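Local coordinates for protein molybdopterin adenylyltransferase (Pyrococcus furiosus, PDB 4LHB) that catalyses the ATP-dependent adenylylation of molybdopterin, releasing diphosphate, a step in the biosynthesis of the molybdenum cofactor, at residues 138-143 against 158-163. Sequence-based numbering, arbitrary orientation.
With SO4 (sulfate ion), chain F.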
ATOM      1  N   VAL C 138     -22.064   9.760  -0.931  1.00 38.19           N
ATOM      2  CA  VAL C 138     -21.419   8.443  -1.053  1.00 37.97           C
ATOM      3  C   VAL C 138     -20.612   8.348  -2.365  1.00 38.59           C
ATOM      4  O   VAL C 138     -19.591   7.663  -2.404  1.00 37.62           O
ATOM      5  CB  VAL C 138     -22.495   7.324  -0.863  1.00 36.55           C
ATOM      6  CG1 VAL C 138     -22.077   5.972  -1.399  1.00 35.38           C
ATOM      7  CG2 VAL C 138     -22.854   7.242   0.620  1.00 35.45           C
ATOM      8  N   LEU C 139     -21.048   9.073  -3.404  1.00 36.44           N
ATOM      9  CA  LEU C 139     -20.309   9.174  -4.651  1.00 37.82           C
ATOM     10  C   LEU C 139     -19.316  10.318  -4.691  1.00 43.71           C
ATOM     11  O   LEU C 139     -18.493  10.361  -5.591  1.00 47.91           O
ATOM     12  CB  LEU C 139     -21.266   9.343  -5.841  1.00 36.51           C
ATOM     13  CG  LEU C 139     -22.015   8.065  -6.169  1.00 35.99           C
ATOM     14  CD1 LEU C 139     -23.060   8.302  -7.214  1.00 34.38           C
ATOM     15  CD2 LEU C 139     -21.025   7.019  -6.623  1.00 36.88           C
ATOM     16  N   THR C 140     -19.412  11.276  -3.774  1.00 47.21           N
ATOM     17  CA  THR C 140     -18.533  12.436  -3.855  1.00 52.29           C
ATOM     18  C   THR C 140     -17.106  12.034  -3.494  1.00 53.08           C
ATOM     19  O   THR C 140     -16.832  11.452  -2.404  1.00 50.13           O
ATOM     20  CB  THR C 140     -18.904  13.597  -2.917  1.00 53.21           C
ATOM     21  OG1 THR C 140     -20.285  13.911  -3.017  1.00 49.68           O
ATOM     22  CG2 THR C 140     -18.108  14.806  -3.306  1.00 56.05           C
ATOM     23  N   ARG C 141     -16.202  12.333  -4.417  1.00 47.72           N
ATOM     24  CA  ARG C 141     -14.797  12.116  -4.142  1.00 48.53           C
ATOM     25  C   ARG C 141     -14.023  13.391  -4.459  1.00 40.51           C
ATOM     26  O   ARG C 141     -14.304  14.103  -5.418  1.00 39.61           O
ATOM     27  CB  ARG C 141     -14.297  10.854  -4.862  1.00 51.12           C
ATOM     28  CG  ARG C 141     -15.262   9.658  -4.706  1.00 56.06           C
ATOM     29  CD  ARG C 141     -14.688   8.285  -5.088  1.00 52.56           C
ATOM     30  NE  ARG C 141     -13.748   8.471  -6.175  1.00 50.71           N
ATOM     31  CZ  ARG C 141     -12.762   7.645  -6.481  1.00 49.38           C
ATOM     32  NH1 ARG C 141     -12.596   6.505  -5.811  1.00 50.09           N
ATOM     33  NH2 ARG C 141     -11.955   7.961  -7.491  1.00 48.01           N
ATOM     34  N   ALA C 142     -13.112  13.727  -3.576  1.00 36.96           N
ATOM     35  CA  ALA C 142     -12.338  14.952  -3.706  1.00 35.18           C
ATOM     36  C   ALA C 142     -11.242  14.754  -2.745  1.00 34.04           C
ATOM     37  O   ALA C 142     -11.411  14.060  -1.754  1.00 30.63           O
ATOM     38  CB  ALA C 142     -13.138  16.158  -3.282  1.00 36.38           C
ATOM     39  N   THR C 143     -10.109  15.359  -3.024  1.00 35.56           N
ATOM     40  CA  THR C 143      -8.938  15.109  -2.201  1.00 33.82           C
ATOM     41  C   THR C 143      -8.049  16.311  -2.256  1.00 28.28           C
ATOM     42  O   THR C 143      -8.186  17.142  -3.154  1.00 26.48           O
ATOM     43  CB  THR C 143      -8.163  13.871  -2.714  1.00 35.53           C
ATOM     44  OG1 THR C 143      -7.180  13.497  -1.739  1.00 43.06           O
ATOM     45  CG2 THR C 143      -7.473  14.152  -4.072  1.00 31.47           C
ATOM     46  N   SER C 158      -8.272  18.418  -5.596  1.00 26.96           N
ATOM     47  CA  SER C 158      -8.956  17.812  -6.727  1.00 25.52           C
ATOM     48  C   SER C 158     -10.404  17.744  -6.420  1.00 25.55           C
ATOM     49  O   SER C 158     -10.834  17.127  -5.450  1.00 25.26           O
ATOM     50  CB  SER C 158      -8.380  16.428  -7.064  1.00 25.07           C
ATOM     51  OG  SER C 158      -7.078  16.650  -7.593  1.00 25.79           O
ATOM     52  N   LEU C 159     -11.158  18.409  -7.280  1.00 29.35           N
ATOM     53  CA  LEU C 159     -12.577  18.613  -7.101  1.00 30.81           C
ATOM     54  C   LEU C 159     -13.368  17.916  -8.196  1.00 29.07           C
ATOM     55  O   LEU C 159     -12.817  17.661  -9.265  1.00 28.83           O
ATOM     56  CB  LEU C 159     -12.834  20.117  -7.186  1.00 31.06           C
ATOM     57  CG  LEU C 159     -12.041  21.025  -6.256  1.00 29.25           C
ATOM     58  CD1 LEU C 159     -12.406  22.468  -6.627  1.00 28.92           C
ATOM     59  CD2 LEU C 159     -12.394  20.708  -4.815  1.00 28.45           C
ATOM     60  N   PRO C 160     -14.644  17.603  -7.922  1.00 30.09           N
ATOM     61  CA  PRO C 160     -15.529  17.103  -8.968  1.00 30.81           C
ATOM     62  C   PRO C 160     -15.770  18.139 -10.026  1.00 31.23           C
ATOM     63  O   PRO C 160     -15.309  19.268  -9.917  1.00 36.63           O
ATOM     64  CB  PRO C 160     -16.848  16.792  -8.241  1.00 29.73           C
ATOM     65  CG  PRO C 160     -16.466  16.595  -6.817  1.00 31.52           C
ATOM     66  CD  PRO C 160     -15.247  17.450  -6.578  1.00 31.96           C
ATOM     67  N   GLY C 161     -16.485  17.726 -11.052  1.00 31.71           N
ATOM     68  CA  GLY C 161     -16.630  18.469 -12.283  1.00 32.87           C
ATOM     69  C   GLY C 161     -17.770  19.445 -12.261  1.00 31.96           C
ATOM     70  O   GLY C 161     -17.636  20.515 -12.831  1.00 36.93           O
ATOM     71  N   SER C 162     -18.882  19.109 -11.614  1.00 34.13           N
ATOM     72  CA  SER C 162     -20.030  20.022 -11.621  1.00 39.95           C
ATOM     73  C   SER C 162     -19.693  21.399 -11.024  1.00 43.63           C
ATOM     74  O   SER C 162     -18.857  21.508 -10.111  1.00 46.63           O
ATOM     75  CB  SER C 162     -21.235  19.432 -10.908  1.00 40.48           C
ATOM     76  OG  SER C 162     -21.040  19.367  -9.519  1.00 46.33           O
ATOM     77  N   VAL C 163     -20.317  22.442 -11.576  1.00 46.15           N
ATOM     78  CA  VAL C 163     -20.213  23.798 -11.041  1.00 46.68           C
ATOM     79  C   VAL C 163     -20.598  23.872  -9.544  1.00 44.78           C
ATOM     80  O   VAL C 163     -19.902  24.507  -8.779  1.00 41.79           O
ATOM     81  CB  VAL C 163     -21.076  24.781 -11.868  1.00 49.24           C
ATOM     82  CG1 VAL C 163     -21.579  25.962 -11.010  1.00 43.50           C
ATOM     83  CG2 VAL C 163     -20.301  25.239 -13.102  1.00 45.66           C
TER
HETATM   84  S   SO4 F 201     -16.523  14.234 -11.898  1.00 51.28           S
HETATM   85  O1  SO4 F 201     -16.611  14.747 -13.276  1.00 47.42           O
HETATM   86  O2  SO4 F 201     -16.732  12.778 -11.820  1.00 60.17           O
HETATM   87  O3  SO4 F 201     -15.139  14.473 -11.416  1.00 58.63           O
HETATM   88  O4  SO4 F 201     -17.568  14.866 -11.030  1.00 56.01           O
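T143 and S158 form an antiparallel hydrogen-bonded pair, with S158 N giving the nearly straight bond to T143 O (2.8 Å, N-H...O 167°) and T143 N returning one to S158 O (3.1 Å). Their side chains lie on the same face of the sheet; with T143 OG1 anti to N (chi1 -169°), the methyl CG2 is the branch that meets S158 CB, at 3.9 Å. The S158 hydroxyl bonds T95 OG1 on the neighbouring strand 92-96.

Beyond this pair the regular bridging ends and P160 packs against the 140-142 backbone and side chains. Its ring lays CG against R141 O (3.6 Å) and CD near A142 CB (4.1 Å), while F125 of helix 121-133 touches both P160 and T140. The R141 guanidinium end turns from P160 to other partners: NE bonds T99 O and NH2 forms a salt bridge with E109 of the same chain, while NH1 bonds E118 O of the second subunit.

P160 CB borders a sulfate, probably from the crystallisation liquor, held between G161 N of the turn after strand 153-159 (N to O4 3.1 Å) and T99 N of the loop after strand 92-96. It may mark where a substrate phosphate binds, consistent with the nucleotide- and molybdopterin-binding pocket of the MoaB/Mog family.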